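Local coordinates for ESX-5 secretion-associated protein EspG5 (Mycobacterium marinum, PDB 6VJ5), which serves as a specific cytoplasmic chaperone for cognate PE/PPE proteins, preventing aggregation of PE/PPE dimers and supporting secretion of LipY and PE31/PPE18, at residues L88-R91 and G92-Y96; L244-S248 and G249-A253; E102-P105 and P106-D110; K184-Q187 and E188-F191. One frame throughout, in Å; residues are numbered along the deposited sequence.

Contact 1: residues L88-R91 and G92-Y96; sequences LLSR and GKLLY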
# COMPACT_ATOMS: atom_id res chain seq x y z
N LEU C 88 -18.63 18.71 4.77
CA LEU C 88 -17.36 19.11 5.37
C LEU C 88 -17.57 20.45 6.05
O LEU C 88 -17.99 21.42 5.40
CB LEU C 88 -16.26 19.22 4.31
CG LEU C 88 -16.16 18.06 3.32
CD1 LEU C 88 -15.17 18.38 2.22
CD2 LEU C 88 -15.80 16.77 4.04
N LEU C 89 -17.29 20.51 7.35
CA LEU C 89 -17.52 21.72 8.14
C LEU C 89 -16.20 22.20 8.72
O LEU C 89 -15.34 21.40 9.09
CB LEU C 89 -18.52 21.46 9.26
CG LEU C 89 -19.83 20.82 8.81
CD1 LEU C 89 -19.72 19.31 8.97
CD2 LEU C 89 -21.00 21.37 9.58
N SER C 90 -16.07 23.52 8.83
CA SER C 90 -14.86 24.11 9.36
C SER C 90 -15.20 25.24 10.32
O SER C 90 -16.21 25.93 10.17
CB SER C 90 -13.94 24.64 8.25
OG SER C 90 -14.62 25.56 7.43
N ARG C 91 -14.35 25.38 11.33
CA ARG C 91 -14.22 26.61 12.10
C ARG C 91 -13.16 27.46 11.41
O ARG C 91 -12.00 27.05 11.32
CB ARG C 91 -13.85 26.31 13.55
CG ARG C 91 -13.10 27.42 14.26
CD ARG C 91 -13.00 27.14 15.77
NE ARG C 91 -14.32 27.11 16.39
CZ ARG C 91 -14.95 26.01 16.78
NH1 ARG C 91 -14.38 24.82 16.65
NH2 ARG C 91 -16.16 26.10 17.32
N GLY C 92 -13.57 28.62 10.90
CA GLY C 92 -12.68 29.41 10.07
C GLY C 92 -12.80 29.01 8.61
O GLY C 92 -13.81 28.45 8.16
N LYS C 93 -11.74 29.28 7.86
CA LYS C 93 -11.74 28.94 6.44
C LYS C 93 -11.67 27.42 6.26
O LYS C 93 -10.91 26.73 6.94
CB LYS C 93 -10.58 29.61 5.71
CG LYS C 93 -10.56 29.31 4.22
CD LYS C 93 -9.48 30.08 3.49
CE LYS C 93 -9.38 29.63 2.03
NZ LYS C 93 -10.66 29.80 1.29
N LEU C 94 -12.49 26.91 5.35
CA LEU C 94 -12.52 25.48 5.05
C LEU C 94 -11.34 25.15 4.14
O LEU C 94 -11.22 25.71 3.04
CB LEU C 94 -13.84 25.10 4.39
CG LEU C 94 -14.01 23.64 3.97
CD1 LEU C 94 -13.77 22.71 5.15
CD2 LEU C 94 -15.39 23.43 3.38
N LEU C 95 -10.47 24.26 4.60
CA LEU C 95 -9.23 23.94 3.91
C LEU C 95 -9.34 22.68 3.05
O LEU C 95 -8.34 22.29 2.43
CB LEU C 95 -8.10 23.76 4.92
CG LEU C 95 -7.78 24.98 5.78
CD1 LEU C 95 -6.66 24.61 6.74
CD2 LEU C 95 -7.42 26.17 4.93
N TYR C 96 -10.50 22.04 3.02
CA TYR C 96 -10.72 20.85 2.19
C TYR C 96 -9.63 19.81 2.40
O TYR C 96 -9.14 19.19 1.46
CB TYR C 96 -10.85 21.25 0.73
CG TYR C 96 -11.98 22.22 0.50
CD1 TYR C 96 -13.29 21.76 0.45
CD2 TYR C 96 -11.76 23.58 0.37
CE1 TYR C 96 -14.34 22.63 0.26
CE2 TYR C 96 -12.81 24.46 0.18
CZ TYR C 96 -14.10 23.97 0.13
OH TYR C 96 -15.15 24.84 -0.06
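Ser90, Gly92 and Leu94 carry the contact by which the chain folds back at the end of strand 83-91. The hydroxyl of Ser90 is held between its own backbone N and carbonyl carbon (chi1 56°), a position from which OG reaches into the bend. There it donates to the carbonyl of Gly92, Ser90 OG to Gly92 O being 3.1 Å, and it comes from above the carbonyl plane, 43° out of it. Ser90 OG also takes a weak bond from the backbone N of Glu222 on strand 221-231.

Leu94 comes alongside Ser90. Its CB lies only 3.2 Å from Ser90 OG, and its CD1 packs against Ser90 CB at 3.7 Å, so hydrocarbon of Leu94 lies against the hydroxyl. The other methyl, Leu94 CD2, turns toward the backbone of Leu88, 3.9 Å from Leu88 O. Farther along, Leu94 CG sits 3.8 Å above the plane of the Tyr96 ring, over its centre, while Leu88 CD1 meets that ring obliquely, 4.3 Å from Tyr96 CD1. Gly92, at the bend, has a positive phi of 89°, a backbone shape poorly suited to a residue with a side chain.

Leu94 N is bound by the carboxylate of Glu222, and Tyr96 O accepts from a basic side chain of another protein's chain. This is the C-terminal end of a sheet strand, where the chain bends at a glycine out of the large antiparallel sheet and into the long connection to strand 115-123.

Contact 2: residues L244-S248 and G249-A253; sequences LKDGS and GGRIA
A beta hairpin with a two-residue loop, Ser248 and Gly249, joins strands 234-247 and 250-256, and its tight end is a type I turn from Gly247 to Gly250. Gly247 and Gly250 form a hydrogen-bonded pair, with Gly250 N to Gly247 O at 2.8 Å and Gly247 N to Gly250 O at 3.0 Å. Gly250 has a positive phi of 112°, a conformation in which a side chain would press on the carbonyl before it.

One pair farther from the turn, Asp246 and Arg251 form a non-hydrogen-bonded pair whose side chains lie side by side on one face of the sheet. With its CG anti to the backbone N (chi1 -179°) and a bend at chi3, Arg251 presents its guanidinium edge-on: NE meets Asp246 OD1 at 2.6 Å, and NH2 meets Asp246 OD2 at 2.9 Å. The two planes are only 17° apart, and both oxygens are met on the syn side. This buried salt bridge has further partners, for Asp246 OD2 is bonded to His162 and Arg251 NH1 to Glu159. On that same face, Leu244 CD2 touches Ala253 CB at 3.4 Å. The ladder continues as Ile252 N donates to Lys245 O at 2.8 Å and Lys245 N returns the bond to Ile252 O; the Lys245 side chain, on the other face, extends to a salt bridge with Glu222.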
# COMPACT_ATOMS: atom_id res chain seq x y z
N LEU C 244 -22.10 26.69 2.31
CA LEU C 244 -22.53 27.69 3.27
C LEU C 244 -21.30 28.36 3.87
O LEU C 244 -20.32 27.69 4.19
CB LEU C 244 -23.36 27.07 4.39
CG LEU C 244 -24.53 26.18 3.98
CD1 LEU C 244 -25.32 25.81 5.23
CD2 LEU C 244 -25.42 26.87 2.98
N LYS C 245 -21.37 29.69 4.02
CA LYS C 245 -20.26 30.46 4.56
C LYS C 245 -20.77 31.52 5.52
O LYS C 245 -21.79 32.17 5.26
CB LYS C 245 -19.45 31.13 3.45
CG LYS C 245 -18.88 30.18 2.42
CD LYS C 245 -18.21 30.94 1.28
CE LYS C 245 -17.73 30.01 0.19
NZ LYS C 245 -16.67 29.08 0.67
N ASP C 246 -20.03 31.72 6.62
CA ASP C 246 -20.40 32.66 7.68
C ASP C 246 -19.46 33.86 7.65
O ASP C 246 -18.33 33.79 8.15
CB ASP C 246 -20.33 31.99 9.05
CG ASP C 246 -21.48 31.06 9.30
OD1 ASP C 246 -22.28 30.86 8.36
OD2 ASP C 246 -21.60 30.54 10.43
N GLY C 247 -19.95 34.98 7.12
CA GLY C 247 -19.21 36.23 7.12
C GLY C 247 -19.81 37.26 8.07
O GLY C 247 -20.87 37.06 8.66
N SER C 248 -19.08 38.37 8.22
CA SER C 248 -19.55 39.46 9.06
C SER C 248 -21.00 39.81 8.76
O SER C 248 -21.79 40.08 9.67
CB SER C 248 -18.68 40.70 8.85
OG SER C 248 -17.32 40.44 9.16
N GLY C 249 -21.36 39.82 7.48
CA GLY C 249 -22.69 40.17 7.05
C GLY C 249 -23.70 39.05 7.07
O GLY C 249 -24.78 39.21 6.51
N GLY C 250 -23.38 37.93 7.70
CA GLY C 250 -24.31 36.83 7.83
C GLY C 250 -23.88 35.61 7.02
O GLY C 250 -22.83 35.59 6.37
N ARG C 251 -24.75 34.60 7.07
CA ARG C 251 -24.48 33.31 6.46
C ARG C 251 -25.07 33.25 5.05
O ARG C 251 -26.26 33.52 4.86
CB ARG C 251 -25.07 32.19 7.31
CG ARG C 251 -24.84 30.79 6.76
CD ARG C 251 -25.32 29.75 7.75
NE ARG C 251 -24.53 29.77 8.98
CZ ARG C 251 -24.98 29.36 10.16
NH1 ARG C 251 -26.22 28.90 10.27
NH2 ARG C 251 -24.18 29.41 11.22
N ILE C 252 -24.24 32.88 4.09
CA ILE C 252 -24.61 32.83 2.68
C ILE C 252 -24.59 31.39 2.21
O ILE C 252 -23.81 30.56 2.70
CB ILE C 252 -23.67 33.70 1.82
CG1 ILE C 252 -23.57 35.11 2.40
CG2 ILE C 252 -24.14 33.74 0.38
CD1 ILE C 252 -22.64 36.04 1.64
N ALA C 253 -25.45 31.09 1.24
CA ALA C 253 -25.55 29.77 0.64
C ALA C 253 -25.29 29.87 -0.86
O ALA C 253 -25.88 30.72 -1.53
CB ALA C 253 -26.93 29.15 0.88

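Contact 3: residues E102-P105 and P106-D110; sequences EDQP and PGSRD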
# COMPACT_ATOMS: atom_id res chain seq x y z
N GLU C 102 5.06 21.39 6.19
CA GLU C 102 5.90 20.65 5.25
C GLU C 102 6.54 19.42 5.88
O GLU C 102 7.24 18.69 5.19
CB GLU C 102 6.98 21.55 4.64
CG GLU C 102 7.93 22.20 5.62
CD GLU C 102 9.32 22.41 5.04
OE1 GLU C 102 10.31 22.07 5.73
OE2 GLU C 102 9.44 22.90 3.89
N ASP C 103 6.31 19.18 7.18
CA ASP C 103 6.67 17.92 7.81
C ASP C 103 5.48 16.97 7.92
O ASP C 103 5.52 16.03 8.71
CB ASP C 103 7.29 18.16 9.19
CG ASP C 103 8.80 17.99 9.19
OD1 ASP C 103 9.43 18.29 8.15
OD2 ASP C 103 9.34 17.53 10.21
N GLN C 104 4.42 17.22 7.16
CA GLN C 104 3.36 16.23 6.99
C GLN C 104 3.91 15.10 6.13
O GLN C 104 4.36 15.36 5.01
CB GLN C 104 2.12 16.83 6.35
CG GLN C 104 1.19 17.53 7.33
CD GLN C 104 0.37 16.55 8.15
OE1 GLN C 104 -0.49 15.84 7.61
NE2 GLN C 104 0.62 16.51 9.45
N PRO C 105 3.90 13.85 6.60
CA PRO C 105 4.45 12.76 5.78
C PRO C 105 3.60 12.54 4.54
O PRO C 105 2.44 12.98 4.48
CB PRO C 105 4.39 11.55 6.73
CG PRO C 105 3.28 11.87 7.69
CD PRO C 105 3.34 13.37 7.87
N PRO C 106 4.14 11.86 3.54
CA PRO C 106 3.32 11.50 2.37
C PRO C 106 2.14 10.64 2.78
O PRO C 106 2.25 9.77 3.65
CB PRO C 106 4.30 10.74 1.46
CG PRO C 106 5.37 10.22 2.41
CD PRO C 106 5.50 11.30 3.47
N GLY C 107 0.99 10.89 2.16
CA GLY C 107 -0.20 10.11 2.44
C GLY C 107 -0.70 10.21 3.86
O GLY C 107 -1.35 9.28 4.35
N SER C 108 -0.41 11.32 4.54
CA SER C 108 -0.87 11.49 5.91
C SER C 108 -2.38 11.30 5.98
O SER C 108 -3.12 11.77 5.12
CB SER C 108 -0.50 12.89 6.41
OG SER C 108 -0.91 13.07 7.75
N ARG C 109 -2.83 10.59 7.00
CA ARG C 109 -4.26 10.44 7.23
C ARG C 109 -4.81 11.52 8.14
O ARG C 109 -6.01 11.51 8.44
CB ARG C 109 -4.54 9.05 7.81
CG ARG C 109 -3.94 7.90 6.98
CD ARG C 109 -4.75 7.59 5.73
NE ARG C 109 -4.41 8.44 4.59
CZ ARG C 109 -5.08 8.44 3.44
NH1 ARG C 109 -6.13 7.64 3.28
NH2 ARG C 109 -4.72 9.25 2.44
N ASP C 110 -3.98 12.47 8.58
CA ASP C 110 -4.47 13.56 9.40
C ASP C 110 -5.44 14.43 8.60
O ASP C 110 -5.41 14.47 7.37
CB ASP C 110 -3.33 14.45 9.91
CG ASP C 110 -2.44 13.76 10.92
OD1 ASP C 110 -2.91 12.82 11.61
OD2 ASP C 110 -1.27 14.17 11.03
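Ser108 OG is gripped from two directions, donating to Gln104 OE1 at 2.8 Å and accepting from Asp110 N at 3.2 Å. The donor stands 36° out of the plane of the glutamine amide. With OG anti to the backbone N of Ser108, the hydroxyl lies beside the carbonyl carbon and within reach of the chain two residues on. That second bond makes an ST turn, which follows directly on a type II beta turn from Pro105 to Ser108. The beta turn is closed by a weak bond, Ser108 N to Pro105 O at 3.3 Å, and its third position is filled by Gly107, with a positive phi.

Gln104 curls back across the bend through a kink at chi2 of -76°, which brings its amide to Ser108 and Asp110. Its NE2 then makes a long, weak but straight bond to Asp110 OD2, 3.4 Å at 168°, with the amide and carboxylate planes inclined to each other. The amide thus spans Ser108 and Asp110 with its two polar atoms. Arg109 points away from this cluster: its NE bonds to Gly107 O at 3.2 Å, and NH1 reaches Cys35 O as well as an acidic side chain of another protein's chain.

Contact 4: residues K184-Q187 and E188-F191; sequences KSWQ and ESGF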
# COMPACT_ATOMS: atom_id res chain seq x y z
N LYS C 184 -12.29 35.01 -9.00
CA LYS C 184 -10.84 34.82 -8.92
C LYS C 184 -10.11 36.16 -9.00
O LYS C 184 -9.21 36.44 -8.20
CB LYS C 184 -10.38 33.87 -10.03
CG LYS C 184 -8.87 33.69 -10.13
CD LYS C 184 -8.25 33.26 -8.81
CE LYS C 184 -8.78 31.92 -8.35
NZ LYS C 184 -7.97 31.42 -7.20
N SER C 185 -10.49 37.01 -9.96
CA SER C 185 -9.89 38.34 -10.05
C SER C 185 -10.13 39.14 -8.78
O SER C 185 -9.23 39.82 -8.29
CB SER C 185 -10.46 39.08 -11.26
OG SER C 185 -10.24 38.35 -12.46
N TRP C 186 -11.36 39.11 -8.25
CA TRP C 186 -11.66 39.89 -7.05
C TRP C 186 -10.80 39.44 -5.89
O TRP C 186 -10.26 40.27 -5.14
CB TRP C 186 -13.14 39.76 -6.70
CG TRP C 186 -13.62 40.79 -5.72
CD1 TRP C 186 -13.08 42.02 -5.50
CD2 TRP C 186 -14.73 40.67 -4.83
NE1 TRP C 186 -13.79 42.68 -4.52
CE2 TRP C 186 -14.81 41.87 -4.10
CE3 TRP C 186 -15.68 39.67 -4.59
CZ2 TRP C 186 -15.79 42.09 -3.13
CZ3 TRP C 186 -16.65 39.89 -3.63
CH2 TRP C 186 -16.70 41.10 -2.92
N GLN C 187 -10.65 38.13 -5.71
CA GLN C 187 -9.72 37.60 -4.72
C GLN C 187 -8.31 38.10 -4.98
O GLN C 187 -7.59 38.47 -4.04
CB GLN C 187 -9.77 36.07 -4.75
CG GLN C 187 -8.85 35.36 -3.78
CD GLN C 187 -8.72 33.88 -4.12
OE1 GLN C 187 -8.53 33.52 -5.28
NE2 GLN C 187 -8.84 33.02 -3.11
N GLU C 188 -7.88 38.09 -6.24
CA GLU C 188 -6.53 38.52 -6.57
C GLU C 188 -6.29 39.98 -6.19
O GLU C 188 -5.18 40.34 -5.80
CB GLU C 188 -6.26 38.29 -8.06
CG GLU C 188 -6.06 36.82 -8.42
CD GLU C 188 -5.96 36.57 -9.92
OE1 GLU C 188 -6.26 37.48 -10.72
OE2 GLU C 188 -5.59 35.43 -10.29
N SER C 189 -7.32 40.82 -6.29
CA SER C 189 -7.21 42.21 -5.88
C SER C 189 -7.25 42.38 -4.37
O SER C 189 -7.19 43.51 -3.88
CB SER C 189 -8.33 43.05 -6.51
OG SER C 189 -9.54 42.90 -5.79
N GLY C 190 -7.33 41.28 -3.61
CA GLY C 190 -7.51 41.38 -2.18
C GLY C 190 -8.94 41.61 -1.74
O GLY C 190 -9.15 41.98 -0.58
N PHE C 191 -9.92 41.41 -2.62
CA PHE C 191 -11.32 41.70 -2.32
C PHE C 191 -11.53 43.20 -2.11
O PHE C 191 -12.29 43.62 -1.24
CB PHE C 191 -11.80 40.89 -1.11
CG PHE C 191 -11.87 39.42 -1.38
CD1 PHE C 191 -12.93 38.88 -2.11
CD2 PHE C 191 -10.87 38.57 -0.93
CE1 PHE C 191 -12.98 37.52 -2.37
CE2 PHE C 191 -10.92 37.21 -1.20
CZ PHE C 191 -11.98 36.69 -1.91
O HOH W 1 -8.09 36.46 -12.51
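Glu188 opens the second segment by continuing the helix, its N bonded to Lys184 O at 2.9 Å. Its side chain lies across that of Lys184, with OE2 against the aliphatic CG, but the ammonium turns elsewhere: Lys184 NZ bonds to Gln187 OE1 and to the backbone of another protein's chain. Through OE1, Glu188 accepts from a water that also meets Ser185 OG, itself hydrogen-bonded to Glu181 O one turn back in the helix.

Ser189 follows. Its N is bonded to Ser185 O, and its hydroxyl turns back onto the helix, with Ser189 OG 2.8 Å from Trp186 O. Gly190 leaves helical geometry at a positive phi of 81°, and Gly190 N bonds to Gln187 O at 2.9 Å. Phe191 N then reaches back to Trp186 O at 2.8 Å, which completes a Schellman motif.

The ring of Phe191 packs against the last turn of the helix, its CG anti to the carbonyl carbon (chi1 -68°). It sets its edge toward the face of the Trp186 six-membered ring in a T-shaped stack, centroids 5.2 Å apart and planes at 70°. Phe191 CA lies over the indole five-membered ring, 3.8 Å from its centroid, and Gln187 CA lies over a face of the Phe191 ring.

Trp186 O thus takes two donors, Ser189 OG and Phe191 N, where a helix ordinarily runs short of them, and the aromatic pair gives this polar cap an apolar flank.

Contacts 1 and 2 are buried and belong to the large antiparallel sheet, their centres about 13 Å apart, whereas contacts 3 and 4 lie on the surface, their centres about 30 Å from each other. Contacts 1 and 3 sit at different points of one connection, between strands 83-91 and 115-123. Glu222 ties contact 1 to contact 2, receiving Leu94 N from one and Lys245 NZ from the other. Chemistry follows place: the sheet contacts combine apolar packing with a hydroxyl in one and a charged pair in the other, the surface loop relies on side-chain hydrogen bonds, one of them weak and to a carboxylate, and the helix end on backbone capping with aromatic packing. Each includes a glycine with positive phi at or beside its bend.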